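Epsin-2 (Saccharomyces cerevisiae, PDB 6ENR) binds membranes enriched in phosphatidylinositol 3,5- and 4,5-bisphosphate, probably through the ENTH domain described here, and is required for endocytosis and the localization of actin. Local coordinates at residues A[33-36]-A[37-40]; A[79-82]-A[83-87]; A[139-142]-A[143-146]. All coordinates share one frame; numbering follows the deposited sequence.

Contact 1: residues A[33-36]-A[37-40]; sequences TPSI and DTLD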
ATOM      1  N   THR A  33      11.216   3.951   5.832  1.00 31.17           N
ATOM      2  CA  THR A  33      10.286   3.878   4.727  1.00 35.20           C
ATOM      3  C   THR A  33      10.660   2.599   4.017  1.00 29.03           C
ATOM      4  O   THR A  33      11.794   2.206   4.078  1.00 29.17           O
ATOM      5  CB  THR A  33      10.411   5.112   3.822  1.00 38.00           C
ATOM      6  OG1 THR A  33       9.260   5.211   2.991  1.00 45.14           O
ATOM      7  CG2 THR A  33      11.673   5.073   2.954  1.00 41.53           C
ATOM      8  N   PRO A  34       9.719   1.931   3.365  1.00 26.05           N
ATOM      9  CA  PRO A  34      10.106   0.698   2.674  1.00 26.11           C
ATOM     10  C   PRO A  34      11.113   0.963   1.566  1.00 25.74           C
ATOM     11  O   PRO A  34      10.911   1.886   0.771  1.00 25.72           O
ATOM     12  CB  PRO A  34       8.809   0.188   2.065  1.00 26.05           C
ATOM     13  CG  PRO A  34       7.741   1.083   2.541  1.00 24.85           C
ATOM     14  CD  PRO A  34       8.310   2.276   3.181  1.00 27.66           C
ATOM     15  N   SER A  35      12.159   0.148   1.538  1.00 22.99           N
ATOM     16  CA  SER A  35      13.206   0.286   0.558  1.00 26.35           C
ATOM     17  C   SER A  35      12.714  -0.178  -0.814  1.00 24.13           C
ATOM     18  O   SER A  35      11.838  -1.042  -0.908  1.00 17.74           O
ATOM     19  CB  SER A  35      14.437  -0.562   0.959  1.00 26.44           C
ATOM     20  OG  SER A  35      14.124  -1.935   0.859  1.00 29.96           O
ATOM     21  N   ILE A  36      13.306   0.387  -1.864  1.00 22.50           N
ATOM     22  CA  ILE A  36      12.956  -0.075  -3.224  1.00 25.04           C
ATOM     23  C   ILE A  36      13.291  -1.547  -3.380  1.00 20.12           C
ATOM     24  O   ILE A  36      12.625  -2.277  -4.099  1.00 22.08           O
ATOM     25  CB  ILE A  36      13.519   0.869  -4.346  1.00 26.72           C
ATOM     26  CG1 ILE A  36      12.736   2.169  -4.321  1.00 30.68           C
ATOM     27  CG2 ILE A  36      13.259   0.329  -5.741  1.00 32.06           C
ATOM     28  CD1 ILE A  36      11.307   2.117  -4.872  1.00 34.22           C
ATOM     29  N   ASP A  37      14.304  -2.018  -2.689  1.00 21.25           N
ATOM     30  CA  ASP A  37      14.709  -3.389  -2.777  1.00 23.24           C
ATOM     31  C   ASP A  37      13.484  -4.237  -2.368  1.00 20.65           C
ATOM     32  O   ASP A  37      13.096  -5.165  -3.047  1.00 19.08           O
ATOM     33  CB  ASP A  37      15.899  -3.678  -1.826  1.00 27.95           C
ATOM     34  CG  ASP A  37      17.202  -2.966  -2.229  1.00 31.85           C
ATOM     35  OD1 ASP A  37      17.213  -2.249  -3.264  1.00 38.93           O
ATOM     36  OD2 ASP A  37      18.215  -3.091  -1.489  1.00 30.17           O
ATOM     37  N   THR A  38      12.894  -3.848  -1.251  1.00 19.11           N
ATOM     38  CA  THR A  38      11.753  -4.537  -0.617  1.00 20.37           C
ATOM     39  C   THR A  38      10.498  -4.439  -1.479  1.00 17.59           C
ATOM     40  O   THR A  38       9.794  -5.429  -1.617  1.00 15.70           O
ATOM     41  CB  THR A  38      11.481  -3.880   0.768  1.00 22.48           C
ATOM     42  OG1 THR A  38      12.587  -4.187   1.627  1.00 25.75           O
ATOM     43  CG2 THR A  38      10.186  -4.353   1.394  1.00 26.33           C
ATOM     44  N   LEU A  39      10.215  -3.241  -1.987  1.00 17.10           N
ATOM     45  CA  LEU A  39       9.018  -3.010  -2.867  1.00 17.71           C
ATOM     46  C   LEU A  39       9.131  -3.856  -4.123  1.00 18.54           C
ATOM     47  O   LEU A  39       8.199  -4.600  -4.482  1.00 16.44           O
ATOM     48  CB  LEU A  39       8.904  -1.559  -3.238  1.00 20.76           C
ATOM     49  CG  LEU A  39       8.566  -0.627  -2.025  1.00 19.50           C
ATOM     50  CD1 LEU A  39       8.713   0.787  -2.455  1.00 21.31           C
ATOM     51  CD2 LEU A  39       7.139  -0.764  -1.519  1.00 19.81           C
ATOM     52  N   ASP A  40      10.306  -3.851  -4.748  1.00 17.39           N
ATOM     53  CA  ASP A  40      10.449  -4.686  -5.943  1.00 19.74           C
ATOM     54  C   ASP A  40      10.387  -6.209  -5.690  1.00 17.68           C
ATOM     55  O   ASP A  40       9.794  -6.916  -6.493  1.00 16.91           O
ATOM     56  CB  ASP A  40      11.653  -4.303  -6.780  1.00 21.49           C
ATOM     57  CG  ASP A  40      11.372  -4.609  -8.258  1.00 25.33           C
ATOM     58  OD1 ASP A  40      10.451  -3.942  -8.922  1.00 27.99           O
ATOM     59  OD2 ASP A  40      11.940  -5.578  -8.689  1.00 24.61           O
TER

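Contact 2: residues A[79-82]-A[83-87]; sequences VLDY and LVRFG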
ATOM      1  N   VAL A  79       3.332   0.639  -0.200  1.00 13.37           N
ATOM      2  CA  VAL A  79       3.396  -0.719  -0.826  1.00 13.60           C
ATOM      3  C   VAL A  79       2.328  -0.854  -1.857  1.00 13.13           C
ATOM      4  O   VAL A  79       2.568  -1.332  -2.954  1.00 13.06           O
ATOM      5  CB  VAL A  79       3.379  -1.881   0.248  1.00 14.64           C
ATOM      6  CG1 VAL A  79       3.235  -3.222  -0.409  1.00 15.25           C
ATOM      7  CG2 VAL A  79       4.567  -1.842   1.149  1.00 14.28           C
ATOM      8  N   LEU A  80       1.098  -0.405  -1.540  1.00 13.18           N
ATOM      9  CA  LEU A  80       0.025  -0.599  -2.472  1.00 17.21           C
ATOM     10  C   LEU A  80       0.263   0.224  -3.779  1.00 16.76           C
ATOM     11  O   LEU A  80       0.082  -0.266  -4.897  1.00 15.60           O
ATOM     12  CB  LEU A  80      -1.262  -0.256  -1.755  1.00 17.46           C
ATOM     13  CG  LEU A  80      -2.562  -0.830  -2.174  1.00 20.68           C
ATOM     14  CD1 LEU A  80      -2.495  -2.335  -2.380  1.00 19.32           C
ATOM     15  CD2 LEU A  80      -3.636  -0.386  -1.184  1.00 19.41           C
ATOM     16  N   ASP A  81       0.700   1.454  -3.569  1.00 17.17           N
ATOM     17  CA  ASP A  81       0.996   2.365  -4.628  1.00 18.39           C
ATOM     18  C   ASP A  81       2.018   1.731  -5.578  1.00 16.27           C
ATOM     19  O   ASP A  81       1.871   1.854  -6.799  1.00 17.82           O
ATOM     20  CB  ASP A  81       1.567   3.693  -4.053  1.00 20.12           C
ATOM     21  CG  ASP A  81       1.342   4.900  -4.962  1.00 22.05           C
ATOM     22  OD1 ASP A  81       0.313   4.946  -5.643  1.00 22.58           O
ATOM     23  OD2 ASP A  81       2.166   5.840  -4.973  1.00 27.99           O
ATOM     24  N   TYR A  82       3.035   1.048  -5.039  1.00 14.54           N
ATOM     25  CA  TYR A  82       4.062   0.387  -5.837  1.00 14.12           C
ATOM     26  C   TYR A  82       3.474  -0.836  -6.555  1.00 16.03           C
ATOM     27  O   TYR A  82       3.639  -0.999  -7.741  1.00 14.81           O
ATOM     28  CB  TYR A  82       5.268  -0.018  -4.970  1.00 14.91           C
ATOM     29  CG  TYR A  82       6.466  -0.426  -5.765  1.00 15.75           C
ATOM     30  CD1 TYR A  82       7.418   0.535  -6.163  1.00 17.11           C
ATOM     31  CD2 TYR A  82       6.682  -1.739  -6.115  1.00 14.28           C
ATOM     32  CE1 TYR A  82       8.557   0.168  -6.908  1.00 18.01           C
ATOM     33  CE2 TYR A  82       7.759  -2.098  -6.889  1.00 16.39           C
ATOM     34  CZ  TYR A  82       8.697  -1.105  -7.274  1.00 16.71           C
ATOM     35  OH  TYR A  82       9.725  -1.473  -8.023  1.00 17.79           O
ATOM     36  N   LEU A  83       2.713  -1.663  -5.835  1.00 14.01           N
ATOM     37  CA  LEU A  83       2.150  -2.859  -6.439  1.00 14.67           C
ATOM     38  C   LEU A  83       1.204  -2.574  -7.596  1.00 13.72           C
ATOM     39  O   LEU A  83       1.132  -3.334  -8.581  1.00 15.42           O
ATOM     40  CB  LEU A  83       1.466  -3.697  -5.359  1.00 14.41           C
ATOM     41  CG  LEU A  83       2.340  -4.359  -4.325  1.00 15.05           C
ATOM     42  CD1 LEU A  83       1.454  -5.086  -3.342  1.00 16.05           C
ATOM     43  CD2 LEU A  83       3.412  -5.259  -4.904  1.00 14.76           C
ATOM     44  N   VAL A  84       0.382  -1.557  -7.480  1.00 13.40           N
ATOM     45  CA  VAL A  84      -0.549  -1.284  -8.578  1.00 17.47           C
ATOM     46  C   VAL A  84       0.128  -0.921  -9.897  1.00 20.14           C
ATOM     47  O   VAL A  84      -0.433  -1.154 -10.972  1.00 15.28           O
ATOM     48  CB  VAL A  84      -1.613  -0.249  -8.215  1.00 18.64           C
ATOM     49  CG1 VAL A  84      -2.457  -0.713  -7.046  1.00 17.47           C
ATOM     50  CG2 VAL A  84      -1.055   1.117  -8.102  1.00 19.43           C
ATOM     51  N   ARG A  85       1.360  -0.422  -9.817  1.00 18.44           N
ATOM     52  CA  ARG A  85       2.186  -0.192 -11.041  1.00 19.11           C
ATOM     53  C   ARG A  85       3.094  -1.306 -11.438  1.00 19.17           C
ATOM     54  O   ARG A  85       3.146  -1.672 -12.630  1.00 22.37           O
ATOM     55  CB  ARG A  85       3.050   1.030 -10.799  1.00 19.82           C
ATOM     56  CG  ARG A  85       2.320   2.214 -10.345  1.00 22.50           C
ATOM     57  CD  ARG A  85       3.299   3.243  -9.779  1.00 25.85           C
ATOM     58  NE  ARG A  85       2.763   4.590  -9.856  1.00 27.57           N
ATOM     59  CZ  ARG A  85       1.848   5.104  -9.056  1.00 27.15           C
ATOM     60  NH1 ARG A  85       1.354   4.401  -8.051  1.00 27.58           N
ATOM     61  NH2 ARG A  85       1.416   6.352  -9.261  1.00 26.72           N
ATOM     62  N   PHE A  86       3.746  -1.958 -10.456  1.00 17.20           N
ATOM     63  CA  PHE A  86       4.783  -2.961 -10.735  1.00 16.20           C
ATOM     64  C   PHE A  86       4.453  -4.410 -10.408  1.00 15.78           C
ATOM     65  O   PHE A  86       5.184  -5.305 -10.868  1.00 17.31           O
ATOM     66  CB  PHE A  86       6.045  -2.574 -10.007  1.00 16.42           C
ATOM     67  CG  PHE A  86       6.553  -1.234 -10.459  1.00 16.09           C
ATOM     68  CD1 PHE A  86       7.085  -1.087 -11.726  1.00 17.80           C
ATOM     69  CD2 PHE A  86       6.363  -0.133  -9.673  1.00 16.03           C
ATOM     70  CE1 PHE A  86       7.425   0.180 -12.180  1.00 16.96           C
ATOM     71  CE2 PHE A  86       6.733   1.113 -10.093  1.00 17.60           C
ATOM     72  CZ  PHE A  86       7.266   1.273 -11.343  1.00 17.16           C
ATOM     73  N   GLY A  87       3.376  -4.616  -9.678  1.00 15.08           N
ATOM     74  CA  GLY A  87       2.986  -5.945  -9.341  1.00 15.44           C
ATOM     75  C   GLY A  87       1.949  -6.537 -10.263  1.00 15.01           C
ATOM     76  O   GLY A  87       1.566  -5.982 -11.305  1.00 13.68           O
TER

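Contact 3: residues A[139-142]-A[143-146]; sequences LREE and RSMN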
ATOM      1  N   LEU A 139      -3.447   4.381 -15.648  1.00 23.63           N
ATOM      2  CA  LEU A 139      -2.915   3.211 -14.920  1.00 22.19           C
ATOM      3  C   LEU A 139      -2.364   2.207 -15.926  1.00 22.51           C
ATOM      4  O   LEU A 139      -1.329   1.555 -15.670  1.00 24.46           O
ATOM      5  CB  LEU A 139      -3.998   2.548 -14.078  1.00 20.76           C
ATOM      6  CG  LEU A 139      -3.508   1.322 -13.267  1.00 22.15           C
ATOM      7  CD1 LEU A 139      -2.183   1.536 -12.583  1.00 22.45           C
ATOM      8  CD2 LEU A 139      -4.554   0.939 -12.212  1.00 23.26           C
ATOM      9  N   ARG A 140      -3.080   1.995 -17.026  1.00 24.13           N
ATOM     10  CA  ARG A 140      -2.618   1.068 -18.063  1.00 23.49           C
ATOM     11  C   ARG A 140      -1.302   1.485 -18.715  1.00 23.35           C
ATOM     12  O   ARG A 140      -0.430   0.639 -18.973  1.00 20.51           O
ATOM     13  CB  ARG A 140      -3.723   0.921 -19.063  1.00 31.99           C
ATOM     14  CG  ARG A 140      -3.574  -0.098 -20.141  1.00 33.83           C
ATOM     15  CD  ARG A 140      -4.996  -0.286 -20.606  1.00 45.64           C
ATOM     16  NE  ARG A 140      -5.136  -0.773 -21.950  1.00 52.51           N
ATOM     17  CZ  ARG A 140      -6.315  -0.928 -22.537  1.00 51.05           C
ATOM     18  NH1 ARG A 140      -7.442  -0.645 -21.877  1.00 51.14           N
ATOM     19  NH2 ARG A 140      -6.353  -1.372 -23.786  1.00 56.47           N
ATOM     20  N   GLU A 141      -1.171   2.786 -18.986  1.00 24.78           N
ATOM     21  CA  GLU A 141       0.093   3.334 -19.478  1.00 25.17           C
ATOM     22  C   GLU A 141       1.255   3.034 -18.540  1.00 23.02           C
ATOM     23  O   GLU A 141       2.360   2.617 -19.020  1.00 26.77           O
ATOM     24  CB  GLU A 141      -0.044   4.841 -19.785  1.00 31.56           C
ATOM     25  CG  GLU A 141       1.241   5.541 -20.199  1.00 40.11           C
ATOM     26  CD  GLU A 141       1.426   5.627 -21.706  1.00 50.24           C
ATOM     27  OE1 GLU A 141       1.013   4.641 -22.383  1.00 48.63           O
ATOM     28  OE2 GLU A 141       1.975   6.681 -22.180  1.00 48.19           O
ATOM     29  N   GLU A 142       1.065   3.289 -17.236  1.00 22.27           N
ATOM     30  CA  GLU A 142       2.107   3.041 -16.269  1.00 25.01           C
ATOM     31  C   GLU A 142       2.459   1.582 -16.177  1.00 22.87           C
ATOM     32  O   GLU A 142       3.654   1.214 -16.213  1.00 21.39           O
ATOM     33  CB  GLU A 142       1.760   3.668 -14.922  1.00 29.87           C
ATOM     34  CG  GLU A 142       1.816   5.191 -15.079  1.00 33.57           C
ATOM     35  CD  GLU A 142       1.830   5.915 -13.770  1.00 38.94           C
ATOM     36  OE1 GLU A 142       2.569   5.463 -12.887  1.00 41.91           O
ATOM     37  OE2 GLU A 142       1.099   6.921 -13.633  1.00 50.67           O
ATOM     38  N   ARG A 143       1.430   0.745 -16.091  1.00 22.76           N
ATOM     39  CA  ARG A 143       1.598  -0.699 -16.019  1.00 21.20           C
ATOM     40  C   ARG A 143       2.244  -1.225 -17.247  1.00 21.66           C
ATOM     41  O   ARG A 143       2.998  -2.234 -17.179  1.00 24.07           O
ATOM     42  CB  ARG A 143       0.238  -1.387 -15.778  1.00 20.54           C
ATOM     43  CG  ARG A 143      -0.190  -1.217 -14.360  1.00 18.53           C
ATOM     44  CD  ARG A 143      -1.416  -2.084 -13.974  1.00 19.05           C
ATOM     45  NE  ARG A 143      -1.091  -3.489 -14.122  1.00 17.98           N
ATOM     46  CZ  ARG A 143      -0.362  -4.228 -13.255  1.00 19.10           C
ATOM     47  NH1 ARG A 143       0.135  -3.723 -12.114  1.00 18.00           N
ATOM     48  NH2 ARG A 143      -0.104  -5.447 -13.571  1.00 20.69           N
ATOM     49  N   SER A 144       2.078  -0.536 -18.383  1.00 21.94           N
ATOM     50  CA  SER A 144       2.738  -0.997 -19.646  1.00 23.04           C
ATOM     51  C   SER A 144       4.264  -0.860 -19.629  1.00 25.97           C
ATOM     52  O   SER A 144       4.973  -1.576 -20.334  1.00 26.33           O
ATOM     53  CB  SER A 144       2.177  -0.241 -20.882  1.00 24.93           C
ATOM     54  OG  SER A 144       2.918   0.995 -21.083  1.00 28.55           O
ATOM     55  N   MET A 145       4.765   0.055 -18.805  1.00 28.46           N
ATOM     56  CA  MET A 145       6.194   0.238 -18.608  1.00 29.96           C
ATOM     57  C   MET A 145       6.866  -0.717 -17.635  1.00 32.25           C
ATOM     58  O   MET A 145       8.097  -0.718 -17.554  1.00 39.16           O
ATOM     59  CB  MET A 145       6.460   1.660 -18.113  1.00 33.42           C
ATOM     60  CG  MET A 145       6.010   2.699 -19.109  1.00 37.49           C
ATOM     61  SD  MET A 145       5.987   4.338 -18.345  1.00 45.09           S
ATOM     62  CE  MET A 145       4.804   5.044 -19.452  1.00 37.82           C
ATOM     63  N   ASN A 146       6.128  -1.520 -16.895  1.00 26.78           N
ATOM     64  CA  ASN A 146       6.789  -2.469 -15.985  1.00 27.97           C
ATOM     65  C   ASN A 146       7.460  -3.581 -16.781  1.00 30.30           C
ATOM     66  O   ASN A 146       7.121  -3.847 -17.973  1.00 28.41           O
ATOM     67  CB  ASN A 146       5.921  -2.912 -14.834  1.00 29.23           C
ATOM     68  CG  ASN A 146       4.950  -3.990 -15.181  1.00 28.67           C
ATOM     69  OD1 ASN A 146       5.088  -4.674 -16.182  1.00 30.00           O
ATOM     70  ND2 ASN A 146       3.915  -4.150 -14.324  1.00 30.10           N
TER

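Contact 1: residues A[33-36]-A[37-40]
S35 and T38 join their hydroxyls at the start of helix 36-45, where S35 OG and T38 OG1 share a hydrogen bond of 2.8 Å. S35 is the N-cap. Its chi1 of 68° sets OG between its own backbone N and carbonyl carbon and turns it over the first turn. Serine is a common N-cap residue because its short side chain can bring an oxygen back over the opening turn, whose first N-H groups lack helical carbonyl partners. T38 answers with OG1 anti to its carbonyl carbon (chi1 -68°), which swings the hydroxyl back toward the cap. The backbone takes up the helical pattern at once: L39 N donates to S35 O at 2.9 Å, and D40 N to I36 O at 2.9 Å.

The apolar side of the turn belongs to L39. Its two methyls divide the work: CD1 meets I36 CD1 at 3.8 Å, the two side chains crossing at a slant, while CD2 rests against P34 CB at 4.1 Å. P34, a rigid ring with no N-H to satisfy, fits the loop just ahead of the cap.

Beyond the turn, L39 packs on V79 and Y82 of helix 70-86, and I36 also touches Y82. D40 binds the hydroxyl of Y82 and the side-chain amide of Q44. T38 leans on L22 and A26, placing the turn between helix 19-26 and helix 70-86.

Contact 2: residues A[79-82]-A[83-87]
The ring of Y82 carries F86 on one face: F86 CD2 sits 3.4 Å above the plane, over the ring centre. The two rings are inclined by 36°, with centroids 4.5 Å apart, an oblique aromatic pair between residues one helical turn apart. Y82 has CG anti to its backbone N (chi1 -168°), whereas F86 has CG beside its own N, and this opposed choice brings the rings together. On the F86 ring, Y82 OH, itself held by D40, lies over one face and R85 CB over the opposite one, 3.6 Å above the plane and offset toward the rim.

The guanidinium of R85 is met at its edge by D81. NH1 donates to D81 O at 2.9 Å, with that oxygen in the guanidinium plane, and also forms a salt bridge with D81 OD1 at 2.7 Å, whose hydrogen bond is weak because of its bent angle of 138°. Carboxylate and guanidinium are steeply turned to each other, and NH1 alone grips D81. An arginine suits this place: its long, extended chain reaches back one turn, while NE forms a salt bridge with E142.

On the apolar side, V79 CG1 touches L83 CD1 at 3.9 Å, the two side chains lying parallel. G87 leaves the helix, its N donating to L83 O; that oxygen would crowd a side chain here, which suits glycine.

Around this end of helix 70-86, V79, L80 and L83 face helix 49-63. L80, L83 and V84 also touch helix 89-97, V84 and R85 meet L132 of helix 120-134, and Y82 packs against A43 of helix 36-45.

Contact 3: residues A[139-142]-A[143-146]
L139 and R143 make the packed part of this turn, the two side chains running alongside each other in one direction. L139 CD1 touches R143 CG at 3.8 Å, so the methylenes of the arginine serve as an apolar surface for the leucine before the chain turns polar. R143 bends at chi3 (62°), and its guanidinium goes to other parts of the fold: NH1 donates to the carbonyl oxygens of V84 and G87. Arginine suits this place because it joins an apolar shaft to a head with several N-H groups. N146 also faces helix 70-86, donating through ND2 to the carbonyl oxygen of R85. Beneath the L139-R143 pair, R143 N donates to L139 O at 2.9 Å. L139 is buried against V92 and R96 of helix 89-97 and L132 and L133 of helix 120-134.

E141, S144 and M145 lie on the solvent side. The touch between M145 and E141 is loose: M145 reaches back with an extended chain to set its CE methyl 3.7 Å from E141 CG, the two side chains crossing at a slant. S144 is held more firmly, its OG donating to E141 O at 2.7 Å. Its chi1 of 87° folds the hydroxyl back onto the helix. S144 N donates to R140 O at 2.8 Å and, weakly, to the same E141 O. A glycerol, probably from the crystallisation liquor, is bound by the backbone oxygens of R143 and N146.

Toward the chain end the bonds shorten their span: M145 N meets E142 O at 3.0 Å, and N146 N binds R143 O. These are i to i+3 hydrogen bonds, as in a 3-10-like turn, at the C-terminal end of helix 136-144, here closing the all-helical ENTH domain, with R143 and N146 reaching back to the end of helix 70-86.

Contact 2 stands between the other two, its centre about 11 Å from that of each, while the centres of contacts 1 and 3 are about 19 Å apart and their nearest atoms about 8 Å. The two junctions differ in kind. Toward contact 1 it is partly apolar, with L39 CD2 3.8 Å from V79 CA, and is joined by a probable hydrogen bond of 2.7 Å between D40 OD1 and Y82 OH. Toward contact 3 it is made largely by backbone carbonyls, and V84 O also lies 3.6 Å from L139 CD1. Helix 70-86 thus connects the early and late helices of the domain. The side chain of N146, in contact 3, is about 3 Å from the glycerol.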